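Diguanylate cyclase (Pseudomonas aeruginosa, PDB 5M3C) combines a GGDEF domain and an EAL domain in one chain, and binds guanosine-5'-triphosphate and calcium ions. Local coordinates at residues D41-K46 with R152-G157; D98-A103 with I161-R166; K198-L201 with L206-A209; L241-L246 with I281-Q286; R359-D364 with Q396-H401. All coordinates share one frame; numbering follows the deposited sequence.

Interaction 1 of 5, residues D41-K46 with R152-G157; sequences DLDRFK and RAKSRG. With CA (calcium ion), chain G; GTP (guanosine-5'-triphosphate), chain I.
Lys154 NZ is gripped by three acceptors of residues 41-43: Asp41 O at 2.8 Å, Leu42 O at 3.0 Å and, in a salt bridge, Asp43 OD1 at 2.7 Å. The ammonium nitrogen stands above both carbonyl planes and meets the carboxylate from its anti side; a weak fourth bond goes to GTP O2G. Leu42 O is shared, because it also binds the calcium ion at 2.3 Å. Asp41 OD1 binds the calcium ion at 2.2 Å, and Asp84 and three phosphate oxygens of GTP complete the coordination. Arg44 N points almost straight at GTP O2G (3.0 Å, 177°), while Phe45 N and Lys46 N bind oxygens of the middle phosphate. One shell further out, Ser126 OG holds Asp43 OD1, and Ser124 OG and Ser159 N hold OD2, so the carboxylate facing the lysine is fixed in its rotation. In this nucleotide site of the GGDEF domain, helix 139-155 sends Lys154 from its last turn to the carboxy-terminal part of strand 35-43, alongside strand 119-132.

Interaction 2 of 5, residues D98-A103 with I161-R166; sequences DAEHVA and IEYYTR
Tyr163 reaches helix 96-108 with its hydroxyl, which comes to rest against Glu100, while Ile161, two residues earlier on the same strand, meets Ala103. With CG beside its own backbone N and opposite the carbonyl carbon (chi1 -81°), the tyrosine directs its long axis at the helix, and Tyr163 OH also lies near Ala99 CB, at 4.3 Å. Glu100 starts extended, CG opposite the backbone N, then bends at chi2 and brings its carboxylate back along the edge of the ring. Glu100 OE2 sits near the ring plane, 3.4 Å from Tyr163 CE1, with the carboxylate and ring planes 59° apart. The bond from Tyr163 OH to Glu100 OE2 is weak at 3.5 Å, and the stronger polar partner of this glutamate is Arg104, which forms a salt bridge with OE1. These residues belong to the layered alpha/beta fold of the GGDEF domain, where helix 96-108 lies against one face of the sheet. Strand 161-163 is nearly antiparallel to the helix segment (157°), their axes 10.2 Å apart at closest approach. Ile161 contributes the apolar part: it reaches Ala103 CB with CD1, at 3.6 Å, with the CG2 branch a little further off. Ile129 of the adjoining strand 119-132 touches Ala103, Ile161 and Tyr163, and Leu131 packs on Ala99.

Interaction 3 of 5, residues K198-L201 with L206-A209; sequences KLSL and LVGA
Lys198 supplies both of the backbone hydrogen bonds that join residues 198-201 to 206-209, giving its N to Gly208 and its O to Val207. Lys198 N reaches Gly208 O at 2.8 Å (159° at the hydrogen), and Val207 N reaches Lys198 O, also at 2.8 Å (166°). Lys198 O receives, in addition, a CA-H...O contact from Leu206 CA at 3.6 Å. The two strands form a beta hairpin of the EAL domain, and Leu199 and Leu206 are a non-hydrogen-bonded antiparallel pair in it; their branches cross at about a right angle, with Leu199 CD1 3.8 Å from Leu206 CD2. Further backbone partners lie to the outside of the hairpin: Leu199 bonds with Ile407 of strand 406-417, and Ala209 with Ser267 of strand 266-269 and Pro265 just before it. Ser200 sets its CB against Val207 CG2, whereas its OG takes weak bonds from Glu202 N and Ser203 N in the connecting turn. The Lys198 side chain bends at three successive torsions, passing Ala209 with Lys198 CD 3.6 Å from Ala209 CA, and NZ ends in a hydrogen bond with Ser267 OG. The lysine thus has backbone N and O committed to the hairpin and its ammonium to Ser267 of strand 266-269; its side chain is about 7 Å from the calcium ion of this domain.

Interaction 4 of 5, residues L241-L246 with I281-Q286; sequences LGDWVL and IERLEQ
Arg283 and Asp243 face each other between two helices of the EAL domain in a salt bridge whose short arm, Arg283 NH1 to Asp243 OD2, measures 2.6 Å. The arginine begins with CB directed at the other helix and CG opposite the backbone N. Arg283 CG passes 3.9 Å from Asp243 OD1, and bends at chi2 and chi3 then turn the guanidinium so that its edge meets the carboxylate. Arg283 NE lies 3.1 Å from Asp243 OD2, a weak bond because it is bent (134° at the hydrogen). Arg283 CZ follows at 3.3 Å from Asp243 OD2. NH1 makes the straighter bond (161°), with OD2 practically in the guanidinium plane and approached nearly head-on from beyond its C-O bond. NE and NH1 therefore converge on a single oxygen, an arrangement distinct from the bidentate pairing in which each oxygen takes its own N-H. The two planes are only 20° apart, so the groups are close to coplanar. NH1 also has a long, weak ion pair with Glu247. Beside this polar pair, Leu246 CD2 and Leu284 CD2 make a light apolar contact at 4.4 Å. Those leucines turn toward the barrel sheet: both pack on Leu300 of strand 298-303, and Leu321 of helix 312-324 covers Leu284, so that helices 238-259 and 280-291 are neighbours on the outside of the strands.

Interaction 5 of 5, residues R359-D364 with Q396-H401; sequences RGLPDD and QSFLTH
Ser397 O, gripped by Thr400 N at 2.8 Å and by His401 N at 3.2 Å, secures the final turn of helix 393-401, from which Phe398 and Leu399 reach Leu361 and Pro362. The contact lies at the periphery of the EAL domain, a barrel fold of the TIM type, where the loop between helices 355-358 and 365-380 runs past this helix. Another bond of the same turn ties Thr400 OG1 to Gln396 O at 2.8 Å. The contact across is wholly apolar. With CG opposite its backbone N (chi1 179°), Phe398 projects its ring toward the loop. Pro362, preceded by a cis peptide bond, sets CB obliquely against the ring near CD2, and Leu361 forks, its CD1 going to Leu399 CD2 at 3.8 Å. Helix 365-380 backs the group: Ala368 and Arg372 touch Phe398, and Thr371 touches both leucines. The other branch, Leu361 CD2, makes a CH-pi contact, 3.9 Å from the Phe398 ring centroid and 12° off the ring normal.

The five contacts come in two groups separated along the chain and in space. Interactions 1 and 2 alternate their segments within the amino-terminal half, reach the same sheet, and touch where Arg156 forms a salt bridge with Glu162; their centres are 16 Å apart. Interactions 3, 4 and 5 follow in series within the EAL domain. Of these, interactions 3 and 5 touch through Leu201, which packs on Leu399 and Thr400. The nearest atoms of interactions 3 and 4 are about 11 Å apart, and those of interactions 4 and 5 about 23 Å. Interactions 1 and 3 have centres 44 Å apart, on opposite sides of the chain's centre. The nucleotide site and the second calcium site thus belong to separately built domains.

Interaction 1 of 5, residues D41-K46 with R152-G157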
# COMPACT_ATOMS: atom_id res chain seq x y z
N ASP B 41 -7.64 -7.28 28.30
CA ASP B 41 -6.27 -7.77 28.28
C ASP B 41 -5.39 -6.80 27.48
O ASP B 41 -5.63 -6.58 26.29
CB ASP B 41 -6.22 -9.16 27.65
CG ASP B 41 -4.86 -9.82 27.77
OD1 ASP B 41 -3.84 -9.11 27.68
OD2 ASP B 41 -4.81 -11.06 27.95
N LEU B 42 -4.39 -6.22 28.13
CA LEU B 42 -3.52 -5.25 27.48
C LEU B 42 -2.93 -5.83 26.20
O LEU B 42 -2.63 -7.02 26.13
CB LEU B 42 -2.40 -4.80 28.42
CG LEU B 42 -2.83 -3.99 29.65
CD1 LEU B 42 -1.62 -3.41 30.38
CD2 LEU B 42 -3.80 -2.88 29.28
N ASP B 43 -2.76 -4.98 25.19
CA ASP B 43 -2.24 -5.40 23.89
C ASP B 43 -0.72 -5.31 23.81
O ASP B 43 -0.13 -4.27 24.10
CB ASP B 43 -2.86 -4.56 22.77
CG ASP B 43 -4.30 -4.94 22.48
OD1 ASP B 43 -4.62 -6.15 22.52
OD2 ASP B 43 -5.10 -4.03 22.19
N ARG B 44 -0.09 -6.42 23.40
CA ARG B 44 1.35 -6.46 23.19
C ARG B 44 2.11 -5.70 24.28
O ARG B 44 2.93 -4.83 23.99
CB ARG B 44 1.70 -5.90 21.81
CG ARG B 44 1.17 -6.74 20.65
N PHE B 45 1.84 -6.05 25.53
CA PHE B 45 2.47 -5.41 26.67
C PHE B 45 3.87 -5.98 26.92
O PHE B 45 4.69 -5.35 27.59
CB PHE B 45 1.60 -5.58 27.92
CG PHE B 45 1.93 -4.63 29.03
CD1 PHE B 45 1.54 -3.30 28.97
CD2 PHE B 45 2.62 -5.06 30.15
CE1 PHE B 45 1.84 -2.42 29.99
CE2 PHE B 45 2.92 -4.19 31.18
CZ PHE B 45 2.53 -2.86 31.10
N LYS B 46 4.13 -7.17 26.40
CA LYS B 46 5.45 -7.79 26.53
C LYS B 46 6.52 -6.90 25.90
O LYS B 46 7.59 -6.70 26.47
CB LYS B 46 5.47 -9.18 25.87
N ARG B 152 -11.21 -13.57 21.19
CA ARG B 152 -11.80 -13.27 19.89
C ARG B 152 -11.38 -11.88 19.43
O ARG B 152 -10.88 -11.71 18.32
CB ARG B 152 -13.32 -13.37 19.96
CG ARG B 152 -14.03 -13.04 18.65
CD ARG B 152 -13.65 -14.00 17.54
NE ARG B 152 -14.69 -14.08 16.52
CZ ARG B 152 -14.58 -14.77 15.39
NH1 ARG B 152 -15.58 -14.77 14.51
NH2 ARG B 152 -13.48 -15.45 15.13
N ALA B 153 -11.58 -10.88 20.28
CA ALA B 153 -11.14 -9.53 19.98
C ALA B 153 -9.65 -9.54 19.69
O ALA B 153 -9.15 -8.76 18.88
CB ALA B 153 -11.44 -8.60 21.15
N LYS B 154 -8.94 -10.43 20.37
CA LYS B 154 -7.50 -10.58 20.19
C LYS B 154 -7.18 -11.11 18.79
O LYS B 154 -6.19 -10.71 18.19
CB LYS B 154 -6.93 -11.53 21.25
CG LYS B 154 -5.62 -11.07 21.87
CD LYS B 154 -5.78 -9.78 22.66
CE LYS B 154 -4.71 -9.64 23.72
NZ LYS B 154 -4.60 -8.25 24.25
N SER B 155 -8.02 -12.01 18.28
CA SER B 155 -7.77 -12.63 16.97
C SER B 155 -8.30 -11.80 15.79
O SER B 155 -7.65 -11.72 14.75
CB SER B 155 -8.37 -14.04 16.91
OG SER B 155 -9.77 -14.00 16.75
N ARG B 156 -9.48 -11.20 15.96
CA ARG B 156 -10.09 -10.39 14.89
C ARG B 156 -9.38 -9.05 14.71
O ARG B 156 -9.82 -8.21 13.93
CB ARG B 156 -11.57 -10.14 15.20
CG ARG B 156 -12.49 -11.30 14.87
CD ARG B 156 -13.94 -10.97 15.19
NE ARG B 156 -14.34 -9.66 14.68
CZ ARG B 156 -14.65 -9.40 13.42
NH1 ARG B 156 -14.61 -10.37 12.50
NH2 ARG B 156 -15.00 -8.18 13.06
N GLY B 157 -8.28 -8.87 15.43
CA GLY B 157 -7.52 -7.63 15.37
C GLY B 157 -7.06 -7.28 16.77
O GLY B 157 -6.73 -8.16 17.56
CA CA G . -1.76 -9.06 26.84
PG GTP I . -1.14 -10.03 23.50
O1G GTP I . -1.10 -11.27 22.65
O2G GTP I . -1.74 -8.82 22.82
O3G GTP I . -1.67 -10.26 24.90
O3B GTP I . 0.39 -9.58 23.70
PB GTP I . 1.11 -9.61 25.14
O1B GTP I . 2.59 -9.44 24.94
O2B GTP I . 0.38 -8.66 26.06
O3A GTP I . 0.83 -11.13 25.58
PA GTP I . 0.71 -11.59 27.12
O1A GTP I . 1.16 -13.03 27.23
O2A GTP I . -0.65 -11.18 27.66
O5' GTP I . 1.82 -10.68 27.83
C5' GTP I . 1.59 -10.22 29.15
C4' GTP I . 2.75 -9.34 29.54
O4' GTP I . 2.41 -8.58 30.70
C3' GTP I . 3.99 -10.17 29.87
O3' GTP I . 5.10 -9.78 29.06
C2' GTP I . 4.26 -9.89 31.33
O2' GTP I . 5.66 -9.77 31.61
C1' GTP I . 3.54 -8.58 31.57
N9 GTP I . 3.14 -8.46 32.99
C8 GTP I . 2.27 -9.24 33.65
N7 GTP I . 2.16 -8.83 34.94
C5 GTP I . 2.97 -7.77 35.11
C6 GTP I . 3.34 -6.86 36.21
O6 GTP I . 2.83 -7.01 37.34
N1 GTP I . 4.22 -5.88 35.96
C2 GTP I . 4.78 -5.71 34.75
N2 GTP I . 5.66 -4.70 34.57
N3 GTP I . 4.49 -6.51 33.69
C4 GTP I . 3.61 -7.53 33.81

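Interaction 2 of 5, residues D98-A103 with I161-R166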
# COMPACT_ATOMS: atom_id res chain seq x y z
N ASP B 98 -26.91 -0.82 26.91
CA ASP B 98 -26.10 0.02 27.78
C ASP B 98 -24.66 -0.49 27.93
O ASP B 98 -23.73 0.30 28.11
CB ASP B 98 -26.73 0.14 29.17
CG ASP B 98 -28.10 0.81 29.13
OD1 ASP B 98 -28.91 0.47 28.25
OD2 ASP B 98 -28.36 1.68 29.99
N ALA B 99 -24.47 -1.80 27.86
CA ALA B 99 -23.14 -2.39 27.98
C ALA B 99 -22.22 -1.94 26.85
O ALA B 99 -21.05 -1.61 27.07
CB ALA B 99 -23.24 -3.91 28.01
N GLU B 100 -22.76 -1.93 25.63
CA GLU B 100 -22.01 -1.47 24.46
C GLU B 100 -21.44 -0.09 24.73
O GLU B 100 -20.26 0.18 24.51
CB GLU B 100 -22.92 -1.39 23.23
CG GLU B 100 -22.24 -0.82 21.99
CD GLU B 100 -21.56 -1.89 21.15
OE1 GLU B 100 -20.34 -1.79 20.92
OE2 GLU B 100 -22.26 -2.83 20.71
N HIS B 101 -22.31 0.79 25.21
CA HIS B 101 -21.95 2.16 25.51
C HIS B 101 -20.76 2.21 26.46
O HIS B 101 -19.79 2.93 26.22
CB HIS B 101 -23.15 2.89 26.11
CG HIS B 101 -22.82 4.22 26.70
ND1 HIS B 101 -22.42 5.30 25.92
CD2 HIS B 101 -22.82 4.67 27.98
CE1 HIS B 101 -22.20 6.34 26.70
NE2 HIS B 101 -22.43 5.98 27.95
N VAL B 102 -20.82 1.43 27.54
CA VAL B 102 -19.80 1.47 28.58
C VAL B 102 -18.50 0.82 28.10
O VAL B 102 -17.41 1.24 28.49
CB VAL B 102 -20.27 0.76 29.87
CG1 VAL B 102 -19.17 0.79 30.93
CG2 VAL B 102 -21.53 1.41 30.40
N ALA B 103 -18.62 -0.19 27.25
CA ALA B 103 -17.44 -0.84 26.69
C ALA B 103 -16.53 0.15 25.97
O ALA B 103 -15.31 0.14 26.16
CB ALA B 103 -17.86 -1.96 25.74
N ILE B 161 -13.37 -4.31 20.49
CA ILE B 161 -14.29 -4.90 21.44
C ILE B 161 -15.05 -6.05 20.78
O ILE B 161 -15.38 -5.97 19.60
CB ILE B 161 -15.30 -3.84 21.95
CG1 ILE B 161 -14.56 -2.79 22.78
CG2 ILE B 161 -16.39 -4.49 22.78
CD1 ILE B 161 -15.41 -1.60 23.18
N GLU B 162 -15.31 -7.11 21.53
CA GLU B 162 -16.08 -8.23 21.01
C GLU B 162 -17.07 -8.79 22.02
O GLU B 162 -16.78 -8.87 23.22
CB GLU B 162 -15.16 -9.35 20.52
CG GLU B 162 -14.37 -9.00 19.27
CD GLU B 162 -15.24 -8.85 18.04
OE1 GLU B 162 -16.20 -9.63 17.88
OE2 GLU B 162 -14.96 -7.95 17.22
N TYR B 163 -18.24 -9.18 21.53
CA TYR B 163 -19.25 -9.82 22.36
C TYR B 163 -19.10 -11.33 22.32
O TYR B 163 -18.53 -11.88 21.37
CB TYR B 163 -20.66 -9.43 21.91
CG TYR B 163 -21.10 -8.08 22.42
CD1 TYR B 163 -20.83 -6.93 21.71
CD2 TYR B 163 -21.76 -7.96 23.64
CE1 TYR B 163 -21.22 -5.69 22.18
CE2 TYR B 163 -22.16 -6.73 24.12
CZ TYR B 163 -21.88 -5.59 23.38
OH TYR B 163 -22.27 -4.36 23.84
N TYR B 164 -19.61 -12.00 23.35
CA TYR B 164 -19.54 -13.44 23.42
C TYR B 164 -20.48 -14.07 22.40
O TYR B 164 -21.50 -13.49 22.06
CB TYR B 164 -19.90 -13.92 24.83
CG TYR B 164 -19.95 -15.43 24.95
CD1 TYR B 164 -18.80 -16.19 24.86
CD2 TYR B 164 -21.16 -16.09 25.14
CE1 TYR B 164 -18.84 -17.57 24.96
CE2 TYR B 164 -21.21 -17.47 25.24
CZ TYR B 164 -20.05 -18.20 25.15
OH TYR B 164 -20.09 -19.58 25.25
N THR B 165 -20.10 -15.24 21.90
CA THR B 165 -20.99 -16.04 21.06
C THR B 165 -20.75 -17.52 21.35
O THR B 165 -19.63 -17.93 21.68
CB THR B 165 -20.79 -15.76 19.55
OG1 THR B 165 -19.55 -16.33 19.11
CG2 THR B 165 -20.81 -14.27 19.26
N ARG B 166 -21.81 -18.31 21.24
CA ARG B 166 -21.76 -19.74 21.58
C ARG B 166 -20.45 -20.42 21.17
O ARG B 166 -19.92 -21.25 21.92
CB ARG B 166 -22.95 -20.46 20.93
CG ARG B 166 -22.98 -21.96 21.18
CD ARG B 166 -24.19 -22.61 20.51

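Interaction 3 of 5, residues K198-L201 with L206-A209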
# COMPACT_ATOMS: atom_id res chain seq x y z
N LYS B 198 8.46 -28.65 -11.83
CA LYS B 198 8.25 -27.58 -12.80
C LYS B 198 8.70 -28.05 -14.18
O LYS B 198 9.79 -28.59 -14.33
CB LYS B 198 9.03 -26.33 -12.42
CG LYS B 198 8.37 -25.44 -11.39
CD LYS B 198 8.88 -25.73 -9.99
CE LYS B 198 9.22 -24.44 -9.25
NZ LYS B 198 10.66 -24.08 -9.44
N LEU B 199 7.86 -27.82 -15.18
CA LEU B 199 8.18 -28.24 -16.55
C LEU B 199 8.40 -27.02 -17.43
O LEU B 199 7.90 -25.94 -17.14
CB LEU B 199 7.04 -29.09 -17.12
CG LEU B 199 7.39 -30.00 -18.30
CD1 LEU B 199 8.05 -31.28 -17.82
CD2 LEU B 199 6.13 -30.33 -19.10
N SER B 200 9.15 -27.20 -18.51
CA SER B 200 9.33 -26.16 -19.51
C SER B 200 8.47 -26.49 -20.72
O SER B 200 8.44 -27.64 -21.17
CB SER B 200 10.80 -26.05 -19.94
OG SER B 200 10.94 -25.25 -21.10
N LEU B 201 7.76 -25.50 -21.24
CA LEU B 201 6.96 -25.69 -22.44
C LEU B 201 7.85 -25.58 -23.68
O LEU B 201 7.51 -26.10 -24.74
CB LEU B 201 5.81 -24.68 -22.49
CG LEU B 201 4.59 -25.05 -21.64
CD1 LEU B 201 4.99 -25.87 -20.43
CD2 LEU B 201 3.83 -23.79 -21.23
N LEU B 206 12.14 -31.42 -17.27
CA LEU B 206 12.08 -30.83 -15.93
C LEU B 206 12.95 -29.57 -15.85
O LEU B 206 14.05 -29.53 -16.39
CB LEU B 206 12.54 -31.85 -14.88
CG LEU B 206 11.47 -32.74 -14.24
CD1 LEU B 206 11.16 -32.28 -12.82
CD2 LEU B 206 10.20 -32.79 -15.08
N VAL B 207 12.44 -28.55 -15.17
CA VAL B 207 13.16 -27.29 -15.02
C VAL B 207 13.45 -26.95 -13.56
O VAL B 207 14.05 -25.92 -13.26
CB VAL B 207 12.36 -26.12 -15.62
CG1 VAL B 207 13.29 -24.95 -15.93
CG2 VAL B 207 11.63 -26.56 -16.88
N GLY B 208 13.01 -27.82 -12.66
CA GLY B 208 13.19 -27.60 -11.23
C GLY B 208 12.00 -28.10 -10.45
O GLY B 208 11.12 -28.76 -11.00
N ALA B 209 11.97 -27.79 -9.16
CA ALA B 209 10.86 -28.20 -8.31
C ALA B 209 10.66 -27.21 -7.17
O ALA B 209 11.57 -26.47 -6.82
CB ALA B 209 11.11 -29.60 -7.76

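Interaction 4 of 5, residues L241-L246 with I281-Q286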
# COMPACT_ATOMS: atom_id res chain seq x y z
N LEU B 241 9.98 -21.48 11.81
CA LEU B 241 9.39 -22.26 10.72
C LEU B 241 10.22 -22.12 9.45
O LEU B 241 10.60 -23.11 8.83
CB LEU B 241 7.95 -21.81 10.46
CG LEU B 241 7.19 -22.54 9.35
CD1 LEU B 241 7.03 -24.01 9.68
CD2 LEU B 241 5.84 -21.89 9.11
N GLY B 242 10.49 -20.88 9.07
CA GLY B 242 11.24 -20.59 7.85
C GLY B 242 12.63 -21.20 7.87
O GLY B 242 13.10 -21.74 6.87
N ASP B 243 13.28 -21.10 9.02
CA ASP B 243 14.61 -21.66 9.20
C ASP B 243 14.56 -23.17 8.99
O ASP B 243 15.37 -23.74 8.26
CB ASP B 243 15.15 -21.35 10.59
CG ASP B 243 16.64 -21.04 10.58
OD1 ASP B 243 17.01 -19.94 10.14
OD2 ASP B 243 17.43 -21.90 11.03
N TRP B 244 13.59 -23.81 9.64
CA TRP B 244 13.36 -25.24 9.49
C TRP B 244 13.15 -25.58 8.02
O TRP B 244 13.75 -26.51 7.50
CB TRP B 244 12.13 -25.68 10.29
CG TRP B 244 11.93 -27.16 10.30
CD1 TRP B 244 12.39 -28.04 11.24
CD2 TRP B 244 11.22 -27.94 9.33
NE1 TRP B 244 12.02 -29.32 10.91
CE2 TRP B 244 11.29 -29.29 9.75
CE3 TRP B 244 10.53 -27.64 8.16
CZ2 TRP B 244 10.70 -30.33 9.04
CZ3 TRP B 244 9.94 -28.67 7.45
CH2 TRP B 244 10.03 -30.00 7.89
N VAL B 245 12.28 -24.82 7.37
CA VAL B 245 11.97 -25.06 5.96
C VAL B 245 13.22 -24.96 5.10
O VAL B 245 13.49 -25.84 4.28
CB VAL B 245 10.90 -24.08 5.44
CG1 VAL B 245 10.77 -24.16 3.93
CG2 VAL B 245 9.56 -24.36 6.10
N LEU B 246 13.99 -23.89 5.29
CA LEU B 246 15.20 -23.68 4.49
C LEU B 246 16.19 -24.83 4.65
O LEU B 246 16.61 -25.44 3.66
CB LEU B 246 15.86 -22.35 4.86
CG LEU B 246 15.24 -21.11 4.22
CD1 LEU B 246 15.83 -19.85 4.82
CD2 LEU B 246 15.42 -21.13 2.71
N ILE B 281 21.40 -13.85 5.45
CA ILE B 281 22.42 -14.17 4.46
C ILE B 281 23.53 -15.02 5.06
O ILE B 281 23.98 -15.99 4.45
CB ILE B 281 23.05 -12.91 3.84
CG1 ILE B 281 21.96 -11.97 3.30
CG2 ILE B 281 24.02 -13.29 2.73
CD1 ILE B 281 22.50 -10.74 2.60
N GLU B 282 23.98 -14.66 6.26
CA GLU B 282 25.04 -15.40 6.94
C GLU B 282 24.59 -16.83 7.17
O GLU B 282 25.33 -17.78 6.91
CB GLU B 282 25.39 -14.74 8.28
CG GLU B 282 26.41 -13.61 8.18
CD GLU B 282 25.88 -12.38 7.47
OE1 GLU B 282 26.63 -11.38 7.37
OE2 GLU B 282 24.71 -12.39 7.01
N ARG B 283 23.36 -16.97 7.66
CA ARG B 283 22.78 -18.27 7.96
C ARG B 283 22.52 -19.08 6.69
O ARG B 283 22.79 -20.27 6.65
CB ARG B 283 21.46 -18.08 8.71
CG ARG B 283 20.53 -19.28 8.64
CD ARG B 283 21.22 -20.54 9.12
NE ARG B 283 20.27 -21.42 9.80
CZ ARG B 283 20.56 -22.64 10.25
NH1 ARG B 283 19.62 -23.35 10.85
NH2 ARG B 283 21.78 -23.14 10.10
N LEU B 284 21.99 -18.42 5.67
CA LEU B 284 21.70 -19.11 4.42
C LEU B 284 22.96 -19.74 3.83
O LEU B 284 22.95 -20.90 3.43
CB LEU B 284 21.09 -18.14 3.40
CG LEU B 284 19.67 -18.49 2.99
CD1 LEU B 284 19.10 -17.42 2.07
CD2 LEU B 284 19.64 -19.85 2.32
N GLU B 285 24.04 -18.99 3.85
CA GLU B 285 25.29 -19.47 3.28
C GLU B 285 25.71 -20.70 4.01
O GLU B 285 25.98 -21.71 3.42
CB GLU B 285 26.33 -18.38 3.51
CG GLU B 285 27.66 -18.54 2.79
CD GLU B 285 28.54 -17.31 2.94
OE1 GLU B 285 29.77 -17.45 2.95
OE2 GLU B 285 28.02 -16.20 3.06
N GLN B 286 25.63 -20.71 5.33
CA GLN B 286 26.03 -21.91 6.04
C GLN B 286 25.19 -23.06 5.66
O GLN B 286 25.68 -24.15 5.47
CB GLN B 286 25.87 -21.75 7.52
CG GLN B 286 26.46 -20.47 8.02
CD GLN B 286 26.78 -20.55 9.48
OE1 GLN B 286 26.17 -21.32 10.23
NE2 GLN B 286 27.76 -19.75 9.91

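Interaction 5 of 5, residues R359-D364 with Q396-H401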
# COMPACT_ATOMS: atom_id res chain seq x y z
N ARG B 359 -6.23 -20.35 -14.01
CA ARG B 359 -7.31 -21.30 -13.76
C ARG B 359 -8.55 -21.03 -14.63
O ARG B 359 -9.46 -21.85 -14.70
CB ARG B 359 -7.70 -21.31 -12.28
CG ARG B 359 -6.80 -22.18 -11.41
N GLY B 360 -8.57 -19.87 -15.29
CA GLY B 360 -9.69 -19.52 -16.16
C GLY B 360 -9.41 -19.83 -17.62
O GLY B 360 -10.32 -19.81 -18.45
N LEU B 361 -8.16 -20.13 -17.93
CA LEU B 361 -7.74 -20.39 -19.31
C LEU B 361 -8.43 -21.64 -19.86
O LEU B 361 -8.54 -22.65 -19.17
CB LEU B 361 -6.22 -20.55 -19.38
CG LEU B 361 -5.39 -19.36 -18.89
CD1 LEU B 361 -3.91 -19.71 -18.90
CD2 LEU B 361 -5.65 -18.13 -19.74
N PRO B 362 -8.88 -21.58 -21.11
CA PRO B 362 -8.76 -20.38 -21.93
C PRO B 362 -10.12 -19.74 -22.22
O PRO B 362 -10.21 -18.82 -23.02
CB PRO B 362 -8.14 -20.91 -23.22
CG PRO B 362 -8.67 -22.30 -23.33
CD PRO B 362 -8.93 -22.80 -21.94
N ASP B 363 -11.16 -20.23 -21.55
CA ASP B 363 -12.53 -19.78 -21.81
C ASP B 363 -12.72 -18.31 -21.43
O ASP B 363 -13.31 -17.54 -22.18
CB ASP B 363 -13.53 -20.65 -21.05
N ASP B 364 -12.21 -17.93 -20.26
CA ASP B 364 -12.37 -16.56 -19.76
C ASP B 364 -11.51 -15.59 -20.57
O ASP B 364 -10.30 -15.78 -20.69
CB ASP B 364 -12.01 -16.48 -18.28
CG ASP B 364 -12.47 -15.18 -17.63
OD1 ASP B 364 -12.03 -14.10 -18.07
OD2 ASP B 364 -13.26 -15.24 -16.67
N GLN B 396 -2.85 -25.76 -20.39
CA GLN B 396 -1.47 -25.96 -20.81
C GLN B 396 -1.31 -25.66 -22.29
O GLN B 396 -0.30 -25.09 -22.71
CB GLN B 396 -1.00 -27.38 -20.51
CG GLN B 396 0.48 -27.60 -20.79
CD GLN B 396 0.96 -28.98 -20.40
OE1 GLN B 396 0.20 -29.79 -19.87
NE2 GLN B 396 2.23 -29.26 -20.66
N SER B 397 -2.30 -26.05 -23.09
CA SER B 397 -2.29 -25.76 -24.52
C SER B 397 -2.17 -24.26 -24.73
O SER B 397 -1.20 -23.78 -25.33
CB SER B 397 -3.56 -26.29 -25.19
OG SER B 397 -3.63 -27.71 -25.13
N PHE B 398 -3.14 -23.52 -24.22
CA PHE B 398 -3.16 -22.06 -24.32
C PHE B 398 -1.78 -21.48 -24.02
O PHE B 398 -1.20 -20.77 -24.85
CB PHE B 398 -4.18 -21.48 -23.34
CG PHE B 398 -4.25 -19.97 -23.34
CD1 PHE B 398 -3.25 -19.21 -22.75
CD2 PHE B 398 -5.32 -19.32 -23.93
CE1 PHE B 398 -3.32 -17.83 -22.75
CE2 PHE B 398 -5.40 -17.94 -23.93
CZ PHE B 398 -4.40 -17.20 -23.34
N LEU B 399 -1.26 -21.78 -22.84
CA LEU B 399 0.01 -21.24 -22.39
C LEU B 399 1.13 -21.46 -23.40
O LEU B 399 2.07 -20.66 -23.46
CB LEU B 399 0.39 -21.85 -21.04
CG LEU B 399 -0.47 -21.41 -19.85
CD1 LEU B 399 -0.26 -22.31 -18.65
CD2 LEU B 399 -0.20 -19.96 -19.49
N THR B 400 1.03 -22.52 -24.19
CA THR B 400 2.08 -22.84 -25.16
C THR B 400 1.95 -22.00 -26.43
O THR B 400 2.95 -21.55 -26.99
CB THR B 400 2.07 -24.33 -25.53
OG1 THR B 400 1.98 -25.12 -24.34
CG2 THR B 400 3.34 -24.70 -26.29
N HIS B 401 0.72 -21.79 -26.89
CA HIS B 401 0.46 -20.97 -28.08
C HIS B 401 0.70 -19.49 -27.78
O HIS B 401 0.82 -18.69 -28.71
CB HIS B 401 -0.97 -21.17 -28.58
CG HIS B 401 -1.29 -22.57 -28.99
ND1 HIS B 401 -0.78 -23.15 -30.13
CD2 HIS B 401 -2.08 -23.51 -28.41
CE1 HIS B 401 -1.24 -24.39 -30.24
NE2 HIS B 401 -2.03 -24.63 -29.21